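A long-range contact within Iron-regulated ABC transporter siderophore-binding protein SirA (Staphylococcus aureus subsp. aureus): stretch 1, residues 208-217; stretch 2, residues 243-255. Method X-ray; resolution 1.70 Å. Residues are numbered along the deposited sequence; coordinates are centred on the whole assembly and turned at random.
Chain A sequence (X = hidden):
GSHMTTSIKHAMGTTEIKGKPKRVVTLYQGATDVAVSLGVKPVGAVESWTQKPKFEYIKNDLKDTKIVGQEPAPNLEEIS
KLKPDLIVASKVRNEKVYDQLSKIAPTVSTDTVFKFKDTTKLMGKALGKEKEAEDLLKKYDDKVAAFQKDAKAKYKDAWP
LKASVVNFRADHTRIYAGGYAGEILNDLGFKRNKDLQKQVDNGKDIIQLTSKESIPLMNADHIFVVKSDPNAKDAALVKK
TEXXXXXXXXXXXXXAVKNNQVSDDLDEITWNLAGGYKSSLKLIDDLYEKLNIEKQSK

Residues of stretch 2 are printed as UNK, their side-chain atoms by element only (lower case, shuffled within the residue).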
ATOM      1  N   GLN A 208      -0.570   0.486 -15.970  1.00 14.81           N
ATOM      2  CA  GLN A 208       0.129   1.663 -16.456  1.00 16.02           C
ATOM      3  C   GLN A 208      -0.520   2.041 -17.754  1.00 16.53           C
ATOM      4  O   GLN A 208      -0.772   1.158 -18.601  1.00 19.75           O
ATOM      5  CB  GLN A 208       1.598   1.347 -16.699  1.00 17.37           C
ATOM      6  CG  GLN A 208       2.305   1.038 -15.447  1.00 20.40           C
ATOM      7  CD  GLN A 208       3.824   1.206 -15.586  1.00 25.30           C
ATOM      8  OE1 GLN A 208       4.515   1.265 -14.583  1.00 27.57           O
ATOM      9  NE2 GLN A 208       4.342   1.293 -16.843  1.00 25.91           N
ATOM     10  N   LEU A 209      -0.879   3.311 -17.891  1.00 14.43           N
ATOM     11  CA  LEU A 209      -1.450   3.813 -19.130  1.00 13.90           C
ATOM     12  C   LEU A 209      -0.584   4.874 -19.747  1.00 15.28           C
ATOM     13  O   LEU A 209      -0.092   5.785 -19.056  1.00 15.29           O
ATOM     14  CB  LEU A 209      -2.821   4.409 -18.867  1.00 13.73           C
ATOM     15  CG  LEU A 209      -3.818   3.420 -18.285  1.00 14.33           C
ATOM     16  CD1 LEU A 209      -5.095   4.146 -17.994  1.00 15.76           C
ATOM     17  CD2 LEU A 209      -4.042   2.239 -19.280  1.00 16.42           C
ATOM     18  N   THR A 210      -0.438   4.796 -21.059  1.00 15.30           N
ATOM     19  CA  THR A 210       0.469   5.697 -21.758  1.00 16.60           C
ATOM     20  C   THR A 210      -0.306   6.626 -22.681  1.00 17.43           C
ATOM     21  O   THR A 210       0.261   7.596 -23.185  1.00 18.14           O
ATOM     22  CB  THR A 210       1.523   4.897 -22.565  1.00 17.12           C
ATOM     23  OG1 THR A 210       0.863   4.061 -23.524  1.00 17.73           O
ATOM     24  CG2 THR A 210       2.318   3.972 -21.648  1.00 17.50           C
ATOM     25  N   SER A 211      -1.588   6.321 -22.926  1.00 16.28           N
ATOM     26  CA  SER A 211      -2.393   7.095 -23.873  1.00 16.37           C
ATOM     27  C   SER A 211      -3.666   7.624 -23.231  1.00 16.83           C
ATOM     28  O   SER A 211      -4.351   6.884 -22.544  1.00 15.52           O
ATOM     29  CB  SER A 211      -2.773   6.234 -25.069  1.00 17.78           C
ATOM     30  OG  SER A 211      -3.630   6.943 -25.967  1.00 20.13           O
ATOM     31  N   LYS A 212      -3.976   8.898 -23.479  1.00 16.77           N
ATOM     32  CA  LYS A 212      -5.232   9.480 -22.999  1.00 18.25           C
ATOM     33  C   LYS A 212      -6.440   8.759 -23.571  1.00 18.08           C
ATOM     34  O   LYS A 212      -7.521   8.790 -22.985  1.00 17.89           O
ATOM     35  CB  LYS A 212      -5.307  10.977 -23.328  1.00 18.64           C
ATOM     36  CG  LYS A 212      -4.191  11.784 -22.681  1.00 22.58           C
ATOM     37  CD  LYS A 212      -4.393  13.264 -22.976  1.00 27.90           C
ATOM     38  CE  LYS A 212      -3.104  14.036 -22.855  1.00 32.34           C
ATOM     39  NZ  LYS A 212      -2.063  13.523 -23.805  1.00 34.02           N
ATOM     40  N   GLU A 213      -6.254   8.098 -24.708  1.00 18.88           N
ATOM     41  CA  GLU A 213      -7.303   7.259 -25.283  1.00 20.14           C
ATOM     42  C   GLU A 213      -7.760   6.150 -24.337  1.00 18.71           C
ATOM     43  O   GLU A 213      -8.860   5.622 -24.490  1.00 18.26           O
ATOM     44  CB  GLU A 213      -6.850   6.639 -26.610  1.00 20.93           C
ATOM     45  CG  GLU A 213      -6.823   7.604 -27.777  1.00 27.75           C
ATOM     46  CD  GLU A 213      -7.118   6.911 -29.099  1.00 34.67           C
ATOM     47  OE1 GLU A 213      -7.052   7.599 -30.138  1.00 38.07           O
ATOM     48  OE2 GLU A 213      -7.436   5.685 -29.104  1.00 39.26           O
ATOM     49  N   SER A 214      -6.917   5.795 -23.367  1.00 16.90           N
ATOM     50  CA  SER A 214      -7.272   4.749 -22.385  1.00 15.86           C
ATOM     51  C   SER A 214      -8.072   5.268 -21.192  1.00 14.51           C
ATOM     52  O   SER A 214      -8.489   4.507 -20.341  1.00 14.22           O
ATOM     53  CB  SER A 214      -6.024   4.006 -21.907  1.00 16.79           C
ATOM     54  OG  SER A 214      -5.320   3.510 -23.039  1.00 17.65           O
ATOM     55  N   ILE A 215      -8.277   6.580 -21.132  1.00 13.47           N
ATOM     56  CA  ILE A 215      -8.995   7.173 -20.003  1.00 12.44           C
ATOM     57  C   ILE A 215     -10.346   6.489 -19.683  1.00 12.67           C
ATOM     58  O   ILE A 215     -10.679   6.314 -18.506  1.00 12.19           O
ATOM     59  CB  ILE A 215      -9.105   8.700 -20.164  1.00 12.42           C
ATOM     60  CG1 ILE A 215      -7.749   9.326 -19.779  1.00 13.63           C
ATOM     61  CG2 ILE A 215     -10.248   9.253 -19.302  1.00 12.72           C
ATOM     62  CD1 ILE A 215      -7.600  10.803 -20.201  1.00 12.23           C
ATOM     63  N   PRO A 216     -11.109   6.049 -20.707  1.00 14.11           N
ATOM     64  CA  PRO A 216     -12.352   5.357 -20.354  1.00 13.73           C
ATOM     65  C   PRO A 216     -12.241   4.165 -19.409  1.00 13.27           C
ATOM     66  O   PRO A 216     -13.220   3.828 -18.752  1.00 13.69           O
ATOM     67  CB  PRO A 216     -12.900   4.935 -21.727  1.00 14.91           C
ATOM     68  CG  PRO A 216     -12.471   6.082 -22.609  1.00 15.39           C
ATOM     69  CD  PRO A 216     -11.055   6.352 -22.152  1.00 14.00           C
ATOM     70  N   LEU A 217     -11.071   3.512 -19.353  1.00 12.93           N
ATOM     71  CA  LEU A 217     -10.852   2.420 -18.423  1.00 12.24           C
ATOM     72  C   LEU A 217     -11.006   2.859 -16.953  1.00 11.14           C
ATOM     73  O   LEU A 217     -11.266   2.021 -16.077  1.00 12.69           O
ATOM     74  CB  LEU A 217      -9.484   1.744 -18.683  1.00 11.70           C
ATOM     75  CG  LEU A 217      -9.145   0.432 -17.961  1.00 12.14           C
ATOM     76  CD1 LEU A 217     -10.172  -0.659 -18.315  1.00 11.52           C
ATOM     77  CD2 LEU A 217      -7.702  -0.048 -18.309  1.00 11.84           C
ATOM     78  N   UNK A 243      -2.563  17.950 -15.448  1.00 19.47           N
ATOM     79  CA  UNK A 243      -3.156  19.021 -16.253  1.00 20.92           C
ATOM     80  C   UNK A 243      -3.568  18.541 -17.645  1.00 20.26           C
ATOM     81  O   UNK A 243      -4.705  18.785 -18.064  1.00 21.08           O
ATOM     82  o   UNK A 243      -2.782  21.204 -17.196  1.00 26.06           O
ATOM     83  c   UNK A 243      -2.190  20.198 -16.373  1.00 20.62           C
ATOM     84  N   UNK A 244      -2.663  17.846 -18.330  1.00 19.36           N
ATOM     85  CA  UNK A 244      -2.897  17.332 -19.686  1.00 19.82           C
ATOM     86  C   UNK A 244      -4.012  16.287 -19.734  1.00 19.06           C
ATOM     87  O   UNK A 244      -4.903  16.350 -20.608  1.00 18.85           O
ATOM     88  o   UNK A 244       1.149  16.360 -20.737  1.00 35.25           O
ATOM     89  o   UNK A 244       1.535  18.460 -21.283  1.00 34.44           O
ATOM     90  c   UNK A 244      -0.647  17.947 -20.588  1.00 25.88           C
ATOM     91  c   UNK A 244       0.777  17.546 -20.892  1.00 31.18           C
ATOM     92  c   UNK A 244      -1.602  16.782 -20.272  1.00 20.70           C
ATOM     93  N   UNK A 245      -3.960  15.332 -18.808  1.00 17.24           N
ATOM     94  CA  UNK A 245      -4.962  14.260 -18.785  1.00 17.73           C
ATOM     95  C   UNK A 245      -6.345  14.762 -18.372  1.00 18.13           C
ATOM     96  O   UNK A 245      -7.344  14.371 -18.990  1.00 19.19           O
ATOM     97  c   UNK A 245      -2.257  10.503 -19.531  1.00 17.76           C
ATOM     98  c   UNK A 245      -2.201  12.676 -18.974  1.00 15.88           C
ATOM     99  c   UNK A 245      -1.960   9.201 -19.975  1.00 14.97           C
ATOM    100  c   UNK A 245      -4.194   8.537 -19.232  1.00 14.78           C
ATOM    101  n   UNK A 245      -1.478  11.631 -19.544  1.00 17.92           N
ATOM    102  c   UNK A 245      -2.931   8.240 -19.826  1.00 15.85           C
ATOM    103  c   UNK A 245      -3.433  12.241 -18.572  1.00 17.06           C
ATOM    104  c   UNK A 245      -4.517  13.068 -17.918  1.00 17.43           C
ATOM    105  c   UNK A 245      -3.498  10.843 -18.913  1.00 15.23           C
ATOM    106  c   UNK A 245      -4.481   9.842 -18.764  1.00 16.09           C
ATOM    107  N   UNK A 246      -6.414  15.637 -17.370  1.00 18.03           N
ATOM    108  CA  UNK A 246      -7.720  16.094 -16.846  1.00 18.23           C
ATOM    109  C   UNK A 246      -8.353  17.142 -17.776  1.00 18.72           C
ATOM    110  O   UNK A 246      -9.549  17.415 -17.658  1.00 19.64           O
ATOM    111  c   UNK A 246      -7.692  16.603 -15.386  1.00 18.99           C
ATOM    112  o   UNK A 246      -6.827  17.754 -15.276  1.00 19.88           O
ATOM    113  c   UNK A 246      -7.258  15.463 -14.399  1.00 17.14           C
ATOM    114  N   UNK A 247      -7.556  17.665 -18.706  1.00 19.91           N
ATOM    115  CA  UNK A 247      -7.996  18.643 -19.717  1.00 21.22           C
ATOM    116  C   UNK A 247      -8.580  17.980 -20.971  1.00 21.25           C
ATOM    117  O   UNK A 247      -9.133  18.668 -21.843  1.00 22.62           O
ATOM    118  c   UNK A 247      -6.811  19.512 -20.158  1.00 20.99           C
ATOM    119  o   UNK A 247      -6.537  20.440 -19.145  1.00 26.24           O
ATOM    120  N   UNK A 248      -8.455  16.655 -21.070  1.00 19.84           N
ATOM    121  CA  UNK A 248      -8.864  15.933 -22.274  1.00 18.96           C
ATOM    122  C   UNK A 248     -10.376  15.745 -22.334  1.00 18.34           C
ATOM    123  O   UNK A 248     -11.062  15.680 -21.299  1.00 18.80           O
ATOM    124  c   UNK A 248      -8.183  14.560 -22.359  1.00 18.18           C
ATOM    125  o   UNK A 248      -8.636  13.776 -21.278  1.00 16.53           O
ATOM    126  N   UNK A 249     -10.894  15.622 -23.547  1.00 19.19           N
ATOM    127  CA  UNK A 249     -12.326  15.306 -23.714  1.00 19.30           C
ATOM    128  C   UNK A 249     -12.688  13.967 -23.067  1.00 18.59           C
ATOM    129  O   UNK A 249     -13.797  13.804 -22.551  1.00 18.74           O
ATOM    130  c   UNK A 249     -12.950  13.602 -27.089  1.00 33.56           C
ATOM    131  c   UNK A 249     -13.597  14.523 -28.132  1.00 35.98           C
ATOM    132  c   UNK A 249     -12.017  14.319 -26.089  1.00 25.22           C
ATOM    133  c   UNK A 249     -12.739  15.325 -25.189  1.00 20.54           C
ATOM    134  n   UNK A 249     -14.602  13.752 -28.952  1.00 37.24           N
ATOM    135  N   UNK A 250     -11.732  13.027 -23.081  1.00 16.91           N
ATOM    136  CA  UNK A 250     -11.964  11.710 -22.443  1.00 16.52           C
ATOM    137  C   UNK A 250     -12.228  11.843 -20.950  1.00 15.39           C
ATOM    138  O   UNK A 250     -13.147  11.234 -20.417  1.00 15.81           O
ATOM    139  c   UNK A 250     -10.613  10.284 -24.140  1.00 18.23           C
ATOM    140  c   UNK A 250     -10.789  10.745 -22.689  1.00 16.56           C
ATOM    141  o   UNK A 250      -9.581  10.878 -26.209  1.00 27.44           O
ATOM    142  c   UNK A 250      -9.797  11.237 -25.024  1.00 23.86           C
ATOM    143  o   UNK A 250      -9.338  12.318 -24.562  1.00 23.93           O
ATOM    144  N   UNK A 251     -11.432  12.671 -20.270  1.00 15.06           N
ATOM    145  CA  UNK A 251     -11.613  12.841 -18.851  1.00 15.48           C
ATOM    146  C   UNK A 251     -12.980  13.485 -18.572  1.00 16.04           C
ATOM    147  O   UNK A 251     -13.698  13.092 -17.662  1.00 15.75           O
ATOM    148  n   UNK A 251     -10.996  14.922 -14.845  1.00 18.45           N
ATOM    149  c   UNK A 251     -10.002  13.194 -13.307  1.00 18.18           C
ATOM    150  c   UNK A 251     -10.062  13.103 -15.762  1.00 15.97           C
ATOM    151  c   UNK A 251     -10.469  13.703 -18.289  1.00 14.94           C
ATOM    152  c   UNK A 251      -9.019  11.319 -14.501  1.00 17.23           C
ATOM    153  c   UNK A 251      -9.341  11.982 -13.299  1.00 18.93           C
ATOM    154  c   UNK A 251      -9.375  11.869 -15.738  1.00 17.07           C
ATOM    155  c   UNK A 251     -10.346  13.745 -14.548  1.00 17.24           C
ATOM    156  c   UNK A 251     -10.566  13.944 -16.815  1.00 16.91           C
ATOM    157  c   UNK A 251     -11.118  15.037 -16.202  1.00 17.71           C
ATOM    158  N   UNK A 252     -13.322  14.472 -19.383  1.00 16.63           N
ATOM    159  CA  UNK A 252     -14.552  15.226 -19.156  1.00 17.90           C
ATOM    160  C   UNK A 252     -15.810  14.377 -19.372  1.00 17.96           C
ATOM    161  O   UNK A 252     -16.887  14.721 -18.888  1.00 18.75           O
ATOM    162  c   UNK A 252     -12.009  19.354 -19.937  1.00 31.08           C
ATOM    163  c   UNK A 252     -13.207  18.561 -20.454  1.00 28.59           C
ATOM    164  c   UNK A 252     -13.395  17.361 -19.575  1.00 21.75           C
ATOM    165  c   UNK A 252     -14.543  16.473 -20.011  1.00 18.75           C
ATOM    166  n   UNK A 252     -11.857  19.207 -18.429  1.00 35.31           N
ATOM    167  N   UNK A 253     -15.635  13.235 -20.025  1.00 17.88           N
ATOM    168  CA  UNK A 253     -16.750  12.320 -20.270  1.00 18.23           C
ATOM    169  C   UNK A 253     -16.898  11.201 -19.243  1.00 17.98           C
ATOM    170  O   UNK A 253     -17.902  10.478 -19.245  1.00 18.36           O
ATOM    171  c   UNK A 253     -17.282  12.718 -22.703  1.00 23.29           C
ATOM    172  n   UNK A 253     -16.517  13.703 -23.118  1.00 27.47           N
ATOM    173  o   UNK A 253     -18.441  12.592 -23.056  1.00 27.78           O
ATOM    174  c   UNK A 253     -16.678  11.765 -21.682  1.00 18.49           C
ATOM    175  N   UNK A 254     -15.938  11.086 -18.323  1.00 16.09           N
ATOM    176  CA  UNK A 254     -16.073  10.120 -17.246  1.00 15.98           C
ATOM    177  C   UNK A 254     -17.308  10.448 -16.405  1.00 16.22           C
ATOM    178  O   UNK A 254     -17.578  11.628 -16.118  1.00 17.30           O
ATOM    179  c   UNK A 254     -14.824  10.113 -16.343  1.00 14.86           C
ATOM    180  c   UNK A 254     -13.526   9.681 -17.015  1.00 14.46           C
ATOM    181  c   UNK A 254     -13.543   8.178 -17.300  1.00 16.08           C
ATOM    182  c   UNK A 254     -12.326  10.015 -16.124  1.00 11.31           C
ATOM    183  N   UNK A 255     -18.015   9.412 -15.970  1.00 16.01           N
ATOM    184  CA  UNK A 255     -19.193   9.585 -15.114  1.00 17.14           C
ATOM    185  C   UNK A 255     -18.869  10.395 -13.859  1.00 17.37           C
ATOM    186  O   UNK A 255     -19.587  11.344 -13.519  1.00 17.59           O
ATOM    187  o   UNK A 255     -20.614   6.249 -15.670  1.00 21.04           O
ATOM    188  c   UNK A 255     -20.346   7.439 -15.860  1.00 19.13           C
ATOM    189  o   UNK A 255     -20.528   7.985 -16.958  1.00 23.44           O
ATOM    190  c   UNK A 255     -19.771   8.239 -14.690  1.00 17.73           C
TER

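Position 243 carries one carbon and then one oxygen, out of reach of stretch 1. It is a serine, S243.

Position 244 has three carbons, the third bearing two oxygens. Its backbone O lies 3.7 Å from K212 CE, and its CB lies 4.1 Å from the same CE. This is E244.

Position 245 has one carbon leading into fused five- and six-membered rings with eight carbons and one nitrogen. K212 CG lies over the five-membered ring, 3.9 Å from its centroid, a CH-pi contact. A carbon of the six-membered ring lies 3.5 Å from I215 CG1. Only tryptophan fits, so this is W245, and that carbon is CE3. S211 O is 3.4 Å from W245 CH2, and L209 CB is 4.0 Å from W245 CH2.

Position 246 has a carbon carrying one oxygen and one carbon. Its CA-to-CB bond points away from stretch 1. This is T246.

Position 247 has one carbon and one oxygen and makes no contact with stretch 1. It is S247.

Position 248 also has one carbon and one oxygen. The oxygen lies 3.3 Å from I215 CD1. It is S248. Its OG donates to W245 O at 2.7 Å and accepts from the backbone N of position 251 at 3.2 Å, a capping bond.

Position 249 has four carbons in a row ending in nitrogen. Its CA-to-CB bond points away from stretch 1. This is K249.

Position 250 has three carbons, the third with two oxygens. Its CB is 3.7 Å from I215 CB. It is E250, and E250 CG lies 3.6 Å from K212 O.

Position 251 again has fused rings with eight carbons and one nitrogen. Its backbone N is 3.7 Å from I215 CG2. This is W251.

Position 252 has four carbons and a terminal nitrogen, without contact to stretch 1. It is K252.

Position 253 has two carbons, the second with one oxygen and one nitrogen, and makes no contact with stretch 1. It is N253.

Position 254 has four carbons, forked at the second. One terminal carbon is 3.6 Å from I215 O, the other 3.9 Å from I215 CG2. It is L254.

Position 255 has two carbons, the second with two oxygens, out of reach. It is D255.

No hydrogen bond crosses the contact. It works by packing. The aliphatic part of K212 lies over one face of the W245 ring. I215, its CA-to-CB bond directed toward stretch 2, packs against that ring, E250 and L254. The two stretches together bury 564 Å².

Stretch 2 243-255: SEWTSSKEWKNLD
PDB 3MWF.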